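Local atomic coordinates of exonuclease mut-7 homolog (PDB entry 7JW2), a protein that probably trims the 3' ends of Argonaute-bound microRNAs as a magnesium-dependent 3'-5' exoribonuclease, of which this chain is the exonuclease domain. Residues I64-V68 with W172-P176; T119-L123 with L214-L218; F140-E144 with L154-G160. All coordinates share one frame; numbering follows the deposited sequence.

Interaction 1 (I64-V68 with W172-P176); sequences IDVMV and WAQRP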
loop_
_atom_site.group_PDB
_atom_site.type_symbol
_atom_site.label_atom_id
_atom_site.label_comp_id
_atom_site.label_asym_id
_atom_site.label_seq_id
_atom_site.Cartn_x
_atom_site.Cartn_y
_atom_site.Cartn_z
ATOM N N ILE A 64 2.245 8.888 -10.947
ATOM C CA ILE A 64 2.215 9.522 -9.630
ATOM C C ILE A 64 2.286 11.032 -9.818
ATOM O O ILE A 64 3.287 11.550 -10.332
ATOM C CB ILE A 64 3.369 9.043 -8.737
ATOM C CG1 ILE A 64 3.425 7.513 -8.641
ATOM C CG2 ILE A 64 3.260 9.702 -7.331
ATOM C CD1 ILE A 64 4.767 7.038 -8.104
ATOM N N ASP A 65 1.233 11.737 -9.384
ATOM C CA ASP A 65 1.193 13.201 -9.446
ATOM C C ASP A 65 1.883 13.721 -8.194
ATOM O O ASP A 65 1.291 13.754 -7.107
ATOM C CB ASP A 65 -0.234 13.718 -9.556
ATOM C CG ASP A 65 -0.280 15.210 -9.790
ATOM O OD1 ASP A 65 0.682 15.892 -9.401
ATOM O OD2 ASP A 65 -1.265 15.679 -10.383
ATOM N N VAL A 66 3.156 14.084 -8.336
ATOM C CA VAL A 66 3.936 14.472 -7.170
ATOM C C VAL A 66 3.471 15.819 -6.647
ATOM O O VAL A 66 3.568 16.098 -5.448
ATOM C CB VAL A 66 5.433 14.471 -7.529
ATOM C CG1 VAL A 66 6.275 14.976 -6.367
ATOM C CG2 VAL A 66 5.870 13.045 -7.935
ATOM N N MET A 67 2.950 16.671 -7.532
ATOM C CA MET A 67 2.501 17.996 -7.117
ATOM C C MET A 67 1.267 17.922 -6.229
ATOM O O MET A 67 1.137 18.701 -5.277
ATOM C CB MET A 67 2.213 18.850 -8.352
ATOM C CG MET A 67 3.457 19.301 -9.073
ATOM S SD MET A 67 3.077 20.305 -10.532
ATOM C CE MET A 67 2.316 21.725 -9.773
ATOM N N VAL A 68 0.348 17.003 -6.516
ATOM C CA VAL A 68 -0.950 16.953 -5.846
ATOM C C VAL A 68 -0.972 15.946 -4.693
ATOM O O VAL A 68 -1.726 16.104 -3.724
ATOM C CB VAL A 68 -2.055 16.638 -6.874
ATOM C CG1 VAL A 68 -3.413 16.460 -6.201
ATOM C CG2 VAL A 68 -2.133 17.748 -7.928
ATOM N N TRP A 172 4.674 21.037 -17.649
ATOM C CA TRP A 172 4.338 19.973 -16.706
ATOM C C TRP A 172 3.923 20.485 -15.330
ATOM O O TRP A 172 3.487 19.677 -14.494
ATOM C CB TRP A 172 5.525 19.006 -16.582
ATOM C CG TRP A 172 5.751 18.235 -17.853
ATOM C CD1 TRP A 172 6.759 18.418 -18.762
ATOM C CD2 TRP A 172 4.906 17.215 -18.387
ATOM N NE1 TRP A 172 6.603 17.554 -19.832
ATOM C CE2 TRP A 172 5.484 16.790 -19.613
ATOM C CE3 TRP A 172 3.743 16.580 -17.932
ATOM C CZ2 TRP A 172 4.914 15.799 -20.407
ATOM C CZ3 TRP A 172 3.185 15.568 -18.720
ATOM C CH2 TRP A 172 3.770 15.196 -19.947
ATOM N N ALA A 173 3.997 21.792 -15.082
ATOM C CA ALA A 173 3.566 22.343 -13.805
ATOM C C ALA A 173 2.100 22.752 -13.800
ATOM O O ALA A 173 1.552 23.012 -12.725
ATOM C CB ALA A 173 4.437 23.550 -13.430
ATOM N N GLN A 174 1.453 22.812 -14.961
ATOM C CA GLN A 174 0.056 23.222 -14.974
ATOM C C GLN A 174 -0.839 22.105 -14.439
ATOM O O GLN A 174 -0.562 20.914 -14.623
ATOM C CB GLN A 174 -0.363 23.648 -16.377
ATOM C CG GLN A 174 -0.730 22.523 -17.317
ATOM C CD GLN A 174 -0.794 22.994 -18.762
ATOM O OE1 GLN A 174 -0.868 24.191 -19.027
ATOM N NE2 GLN A 174 -0.746 22.059 -19.703
ATOM N N ARG A 175 -1.883 22.493 -13.709
ATOM C CA ARG A 175 -2.863 21.555 -13.189
ATOM C C ARG A 175 -4.263 22.095 -13.453
ATOM O O ARG A 175 -4.526 23.287 -13.202
ATOM C CB ARG A 175 -2.656 21.304 -11.690
ATOM C CG ARG A 175 -1.435 20.437 -11.333
ATOM C CD ARG A 175 -1.539 19.046 -11.946
ATOM N NE ARG A 175 -0.453 18.149 -11.540
ATOM C CZ ARG A 175 0.748 18.142 -12.116
ATOM N NH1 ARG A 175 1.014 19.008 -13.092
ATOM N NH2 ARG A 175 1.683 17.287 -11.719
ATOM N N PRO A 176 -5.189 21.267 -13.970
ATOM C CA PRO A 176 -4.904 19.875 -14.366
ATOM C C PRO A 176 -4.052 19.780 -15.618
ATOM O O PRO A 176 -3.999 20.694 -16.438
ATOM C CB PRO A 176 -6.291 19.284 -14.632
ATOM C CG PRO A 176 -7.168 20.471 -14.897
ATOM C CD PRO A 176 -6.621 21.598 -14.084
#

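Interaction 2 (T119-L123 with L214-L218); sequences TSAIL and LNALL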
loop_
_atom_site.group_PDB
_atom_site.type_symbol
_atom_site.label_atom_id
_atom_site.label_comp_id
_atom_site.label_asym_id
_atom_site.label_seq_id
_atom_site.Cartn_x
_atom_site.Cartn_y
_atom_site.Cartn_z
ATOM N N THR A 119 23.156 -2.333 -9.560
ATOM C CA THR A 119 22.199 -1.696 -10.450
ATOM C C THR A 119 20.783 -1.734 -9.902
ATOM O O THR A 119 19.889 -1.121 -10.499
ATOM C CB THR A 119 22.215 -2.399 -11.808
ATOM O OG1 THR A 119 21.881 -3.781 -11.615
ATOM C CG2 THR A 119 23.590 -2.298 -12.436
ATOM N N SER A 120 20.559 -2.471 -8.812
ATOM C CA SER A 120 19.213 -2.762 -8.322
ATOM C C SER A 120 18.337 -3.315 -9.437
ATOM O O SER A 120 17.122 -3.108 -9.449
ATOM C CB SER A 120 18.570 -1.528 -7.690
ATOM O OG SER A 120 19.334 -1.066 -6.589
ATOM N N ALA A 121 18.959 -4.011 -10.393
ATOM C CA ALA A 121 18.264 -4.567 -11.547
ATOM C C ALA A 121 17.573 -3.482 -12.380
ATOM O O ALA A 121 16.524 -3.730 -12.981
ATOM C CB ALA A 121 17.262 -5.644 -11.116
ATOM N N ILE A 122 18.146 -2.284 -12.417
ATOM C CA ILE A 122 17.675 -1.225 -13.307
ATOM C C ILE A 122 18.477 -1.304 -14.604
ATOM O O ILE A 122 19.696 -1.101 -14.605
ATOM C CB ILE A 122 17.808 0.162 -12.658
ATOM C CG1 ILE A 122 16.935 0.274 -11.398
ATOM C CG2 ILE A 122 17.423 1.269 -13.648
ATOM C CD1 ILE A 122 17.363 1.415 -10.481
ATOM N N LEU A 123 17.786 -1.558 -15.710
ATOM C CA LEU A 123 18.420 -1.667 -17.017
ATOM C C LEU A 123 18.239 -0.373 -17.800
ATOM O O LEU A 123 17.107 0.048 -18.068
ATOM C CB LEU A 123 17.839 -2.828 -17.810
ATOM C CG LEU A 123 18.424 -2.922 -19.226
ATOM C CD1 LEU A 123 19.899 -3.322 -19.173
ATOM C CD2 LEU A 123 17.626 -3.900 -20.068
ATOM N N LEU A 214 21.220 -9.802 -20.459
ATOM C CA LEU A 214 20.658 -8.968 -19.398
ATOM C C LEU A 214 21.497 -9.037 -18.126
ATOM O O LEU A 214 21.858 -8.001 -17.551
ATOM C CB LEU A 214 19.219 -9.394 -19.124
ATOM C CG LEU A 214 18.533 -8.679 -17.965
ATOM C CD1 LEU A 214 18.375 -7.192 -18.308
ATOM C CD2 LEU A 214 17.188 -9.306 -17.702
ATOM N N ASN A 215 21.833 -10.253 -17.675
ATOM C CA ASN A 215 22.593 -10.380 -16.436
ATOM C C ASN A 215 23.957 -9.711 -16.545
ATOM O O ASN A 215 24.411 -9.056 -15.601
ATOM C CB ASN A 215 22.761 -11.846 -16.049
ATOM C CG ASN A 215 23.485 -12.005 -14.726
ATOM O OD1 ASN A 215 24.675 -12.326 -14.682
ATOM N ND2 ASN A 215 22.771 -11.757 -13.633
ATOM N N ALA A 216 24.626 -9.857 -17.691
ATOM C CA ALA A 216 25.924 -9.213 -17.860
ATOM C C ALA A 216 25.809 -7.695 -17.787
ATOM O O ALA A 216 26.654 -7.032 -17.174
ATOM C CB ALA A 216 26.552 -9.642 -19.186
ATOM N N LEU A 217 24.772 -7.120 -18.409
ATOM C CA LEU A 217 24.610 -5.669 -18.390
ATOM C C LEU A 217 24.326 -5.154 -16.985
ATOM O O LEU A 217 24.775 -4.063 -16.614
ATOM C CB LEU A 217 23.489 -5.257 -19.343
ATOM C CG LEU A 217 23.836 -5.432 -20.820
ATOM C CD1 LEU A 217 22.620 -5.186 -21.690
ATOM C CD2 LEU A 217 24.968 -4.497 -21.192
ATOM N N LEU A 218 23.583 -5.914 -16.194
ATOM C CA LEU A 218 23.241 -5.488 -14.847
ATOM C C LEU A 218 24.392 -5.663 -13.866
ATOM O O LEU A 218 24.195 -5.447 -12.666
ATOM C CB LEU A 218 22.003 -6.247 -14.366
ATOM C CG LEU A 218 20.687 -5.865 -15.071
ATOM C CD1 LEU A 218 19.552 -6.772 -14.621
ATOM C CD2 LEU A 218 20.330 -4.397 -14.831
HETATM O O HOH W 1 24.664 -4.881 -10.100
#

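Interaction 3 (F140-E144 with L154-G160); sequences FPYHE and LVRLCLG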
loop_
_atom_site.group_PDB
_atom_site.type_symbol
_atom_site.label_atom_id
_atom_site.label_comp_id
_atom_site.label_asym_id
_atom_site.label_seq_id
_atom_site.Cartn_x
_atom_site.Cartn_y
_atom_site.Cartn_z
ATOM N N PHE A 140 17.292 -4.582 -36.114
ATOM C CA PHE A 140 16.013 -4.110 -35.616
ATOM C C PHE A 140 14.920 -4.419 -36.642
ATOM O O PHE A 140 15.194 -4.485 -37.847
ATOM C CB PHE A 140 16.077 -2.609 -35.331
ATOM C CG PHE A 140 16.832 -2.265 -34.077
ATOM C CD1 PHE A 140 18.144 -1.821 -34.134
ATOM C CD2 PHE A 140 16.221 -2.385 -32.835
ATOM C CE1 PHE A 140 18.842 -1.511 -32.981
ATOM C CE2 PHE A 140 16.911 -2.068 -31.675
ATOM C CZ PHE A 140 18.218 -1.634 -31.744
ATOM N N PRO A 141 13.681 -4.642 -36.196
ATOM C CA PRO A 141 12.611 -4.993 -37.149
ATOM C C PRO A 141 12.277 -3.877 -38.116
ATOM O O PRO A 141 11.711 -4.138 -39.185
ATOM C CB PRO A 141 11.412 -5.314 -36.250
ATOM C CG PRO A 141 11.747 -4.742 -34.895
ATOM C CD PRO A 141 13.231 -4.672 -34.790
ATOM N N TYR A 142 12.573 -2.637 -37.757
ATOM C CA TYR A 142 12.397 -1.517 -38.667
ATOM C C TYR A 142 13.743 -0.828 -38.737
ATOM O O TYR A 142 13.870 0.355 -38.415
ATOM C CB TYR A 142 11.270 -0.604 -38.185
ATOM C CG TYR A 142 9.997 -1.382 -37.993
ATOM C CD1 TYR A 142 9.107 -1.567 -39.044
ATOM C CD2 TYR A 142 9.709 -1.986 -36.772
ATOM C CE1 TYR A 142 7.954 -2.308 -38.881
ATOM C CE2 TYR A 142 8.562 -2.715 -36.594
ATOM C CZ TYR A 142 7.685 -2.887 -37.649
ATOM O OH TYR A 142 6.534 -3.625 -37.464
ATOM N N HIS A 143 14.751 -1.598 -39.141
ATOM C CA HIS A 143 16.136 -1.179 -39.015
ATOM C C HIS A 143 16.411 0.054 -39.856
ATOM O O HIS A 143 15.861 0.224 -40.948
ATOM C CB HIS A 143 17.080 -2.311 -39.429
ATOM C CG HIS A 143 18.432 -2.232 -38.789
ATOM N ND1 HIS A 143 18.742 -2.896 -37.625
ATOM C CD2 HIS A 143 19.552 -1.558 -39.143
ATOM C CE1 HIS A 143 19.991 -2.638 -37.285
ATOM N NE2 HIS A 143 20.507 -1.830 -38.193
ATOM N N GLU A 144 17.249 0.929 -39.313
ATOM C CA GLU A 144 17.773 2.086 -40.015
ATOM C C GLU A 144 19.236 2.221 -39.631
ATOM O O GLU A 144 19.678 1.703 -38.603
ATOM C CB GLU A 144 16.993 3.365 -39.679
ATOM C CG GLU A 144 15.493 3.262 -39.917
ATOM C CD GLU A 144 14.771 4.562 -39.646
ATOM O OE1 GLU A 144 13.520 4.559 -39.625
ATOM O OE2 GLU A 144 15.456 5.588 -39.454
ATOM N N LEU A 154 14.785 4.917 -31.044
ATOM C CA LEU A 154 14.669 3.521 -30.632
ATOM C C LEU A 154 13.242 3.012 -30.800
ATOM O O LEU A 154 13.025 1.846 -31.152
ATOM C CB LEU A 154 15.131 3.366 -29.182
ATOM C CG LEU A 154 15.304 1.931 -28.704
ATOM C CD1 LEU A 154 16.122 1.111 -29.717
ATOM C CD2 LEU A 154 15.958 1.932 -27.322
ATOM N N VAL A 155 12.250 3.863 -30.532
ATOM C CA VAL A 155 10.860 3.488 -30.770
ATOM C C VAL A 155 10.631 3.174 -32.245
ATOM O O VAL A 155 9.975 2.184 -32.589
ATOM C CB VAL A 155 9.915 4.597 -30.272
ATOM C CG1 VAL A 155 8.525 4.385 -30.813
ATOM C CG2 VAL A 155 9.878 4.595 -28.744
ATOM N N ARG A 156 11.154 4.013 -33.141
ATOM C CA ARG A 156 10.981 3.744 -34.566
ATOM C C ARG A 156 11.649 2.436 -34.971
ATOM O O ARG A 156 11.058 1.632 -35.698
ATOM C CB ARG A 156 11.532 4.897 -35.398
ATOM C CG ARG A 156 11.019 4.893 -36.837
ATOM C CD ARG A 156 11.316 6.214 -37.507
ATOM N NE ARG A 156 12.752 6.401 -37.674
ATOM C CZ ARG A 156 13.489 7.242 -36.951
ATOM N NH1 ARG A 156 12.926 7.972 -36.000
ATOM N NH2 ARG A 156 14.793 7.346 -37.175
ATOM N N LEU A 157 12.881 2.208 -34.503
ATOM C CA LEU A 157 13.608 0.988 -34.853
ATOM C C LEU A 157 12.884 -0.262 -34.372
ATOM O O LEU A 157 12.894 -1.293 -35.053
ATOM C CB LEU A 157 15.014 1.026 -34.260
ATOM C CG LEU A 157 16.004 2.007 -34.878
ATOM C CD1 LEU A 157 17.131 2.282 -33.912
ATOM C CD2 LEU A 157 16.548 1.433 -36.164
ATOM N N CYS A 158 12.267 -0.203 -33.193
ATOM C CA CYS A 158 11.674 -1.402 -32.619
ATOM C C CYS A 158 10.209 -1.578 -32.979
ATOM O O CYS A 158 9.753 -2.712 -33.133
ATOM C CB CYS A 158 11.806 -1.386 -31.089
ATOM S SG CYS A 158 13.483 -1.500 -30.490
ATOM N N LEU A 159 9.453 -0.490 -33.102
ATOM C CA LEU A 159 8.018 -0.588 -33.291
ATOM C C LEU A 159 7.514 -0.038 -34.616
ATOM O O LEU A 159 6.327 -0.208 -34.918
ATOM C CB LEU A 159 7.294 0.131 -32.146
ATOM C CG LEU A 159 7.822 -0.156 -30.740
ATOM C CD1 LEU A 159 7.067 0.725 -29.776
ATOM C CD2 LEU A 159 7.688 -1.630 -30.369
ATOM N N GLY A 160 8.364 0.608 -35.410
ATOM C CA GLY A 160 7.963 1.024 -36.743
ATOM C C GLY A 160 7.001 2.182 -36.785
ATOM O O GLY A 160 6.350 2.401 -37.812
#

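Interaction 1 (I64-V68 with W172-P176)
Arg175 and Asp65 meet in a side-on salt bridge that ties the loop before helix 179-205 to the end of strand 61-65. From CB the arginine chain sets out with CG beside its own backbone N and then turns about its CB-CG bond (chi2 -61°), which brings the guanidinium back over its own loop. CD passes 3.7 Å from Asp65 OD2. The next atom, NE, donates to the same Asp65 OD2 at 2.8 Å, on the syn side of the carboxylate, with the bond noticeably bent. At the tip, NH2 reaches Asp65 OD1 at 2.9 Å along a straighter path; OD1 lies in the guanidinium plane, but NH2 meets it from well above the carboxylate plane, since the two flat groups are turned 58° apart. NH2 has a further acceptor in Ser51 OG. The remaining nitrogen, NH1, points into its own loop and donates to Trp172 O and to Gln174 O, both at 2.9 Å, so five hydrogen bonds fix the group's rotation. One guanidinium face carries Met67 SD, displaced toward the rim. Met67 CE continues to Ala173 O at 3.3 Å. Val68 CG2 lies obliquely near Arg175 NE at 4.0 Å. Asp65 OD1 serves both sides of its plane: Arg175 NH2 comes from one face and Val68 N, at 3.1 Å, from the other. The carboxylate is thus both N-cap of the short, weakly bonded helix 66-69 and acid of the bridge, at a strand-to-helix junction next to edge strand 12-15 of the RNase H-like exonuclease sheet.

Interaction 2 (T119-L123 with L214-L218)
An ST turn within a type I' beta turn, Thr119 to Ile122, leads into the edge strand 122-124 of the exonuclease sheet and receives the C-terminal end of helix 210-217. Beyond the turn, Leu123 spreads its two methyls over the helix: CD2 meets Leu214 CD1 at 3.8 Å, and CD1 packs against Leu217 CB at 4.1 Å. Leu218, the first residue to leave the helix, reaches across Thr119 into the turn. Its CD1 faces Ala121, and its CD2 comes within 3.4 Å of Ile122 O, while the Leu123 CB flank borders the same methyl. Tyr196 of helix 179-205 touches both Leu123 and Leu214, and Leu128 and His131 of helix 125-132 touch Leu217, so this leucine cluster joins the sheet edge to three helices. The polar link is concentrated on Thr119. Its chi1 of 59° tucks OG1 back over the main chain, where it can accept from Ala121 N at 3.2 Å while donating across to Leu218 O at 3.0 Å. Leu218 O takes a second hydrogen bond from a water, at 2.7 Å, and that water oxygen in turn accepts from Thr119 N at 3.0 Å.

Interaction 3 (F140-E144 with L154-G160)
Hydrogen bonding between Tyr142 N and Leu157 O (3.0 Å) brings the loop 140-144 against the last turns of helix 151-159. The charged pair is Glu144 with Arg156: NE donates to OE1 at 2.8 Å and NH2 to OE2 at 3.0 Å, a side-on grip with both acceptors close to the guanidinium plane and the two flat groups 37° apart. The bend at Arg156 chi3 (67°) swings the guanidinium across the extended glutamate, and Asn153 OD1 accepts from its NH1. Both aromatic rings take a CH-pi contact. Gly160, the first residue past the helix and a C-terminal glycine with positive phi, sets its CA over the centre of the Tyr142 ring, 3.5 Å from the centroid; Leu157 O and Cys158 O lie at that ring's edge. Leu157 CB meets one face of Phe140, and Cys158 SG adds an oblique sulfur-aromatic contact, 3.7 Å from Phe140 CE2. Apolar packing adds Leu154 CD1 near Phe140 CE2. Trp129 of helix 125-132 meets Phe140, Leu154 and Leu157, and Ile195 of helix 179-205 touches Leu154, so helix 151-159 packs against this loop, helix 125-132 and helix 179-205.

Overall arrangement
The three contacts are separate, none touching another, and they join different helices and loops within the exonuclease domain. Interactions 1 and 2 lie on opposite sides of the chain's centre, their centres about 31 Å apart, and both reach the same mixed sheet: one through strand 61-65, the other through the edge strand 122-124. Along the chain their segments alternate. Interaction 3 is nested inside the loops closed by both; its centre is about 32 Å from that of interaction 1 and about 23 Å from that of interaction 2, with nearest atoms about 9 Å apart in the latter case. Helix 179-205 borders all three, touching Trp172, Leu123 and Leu154 in turn. No metal ion or substrate takes part in these structural contacts.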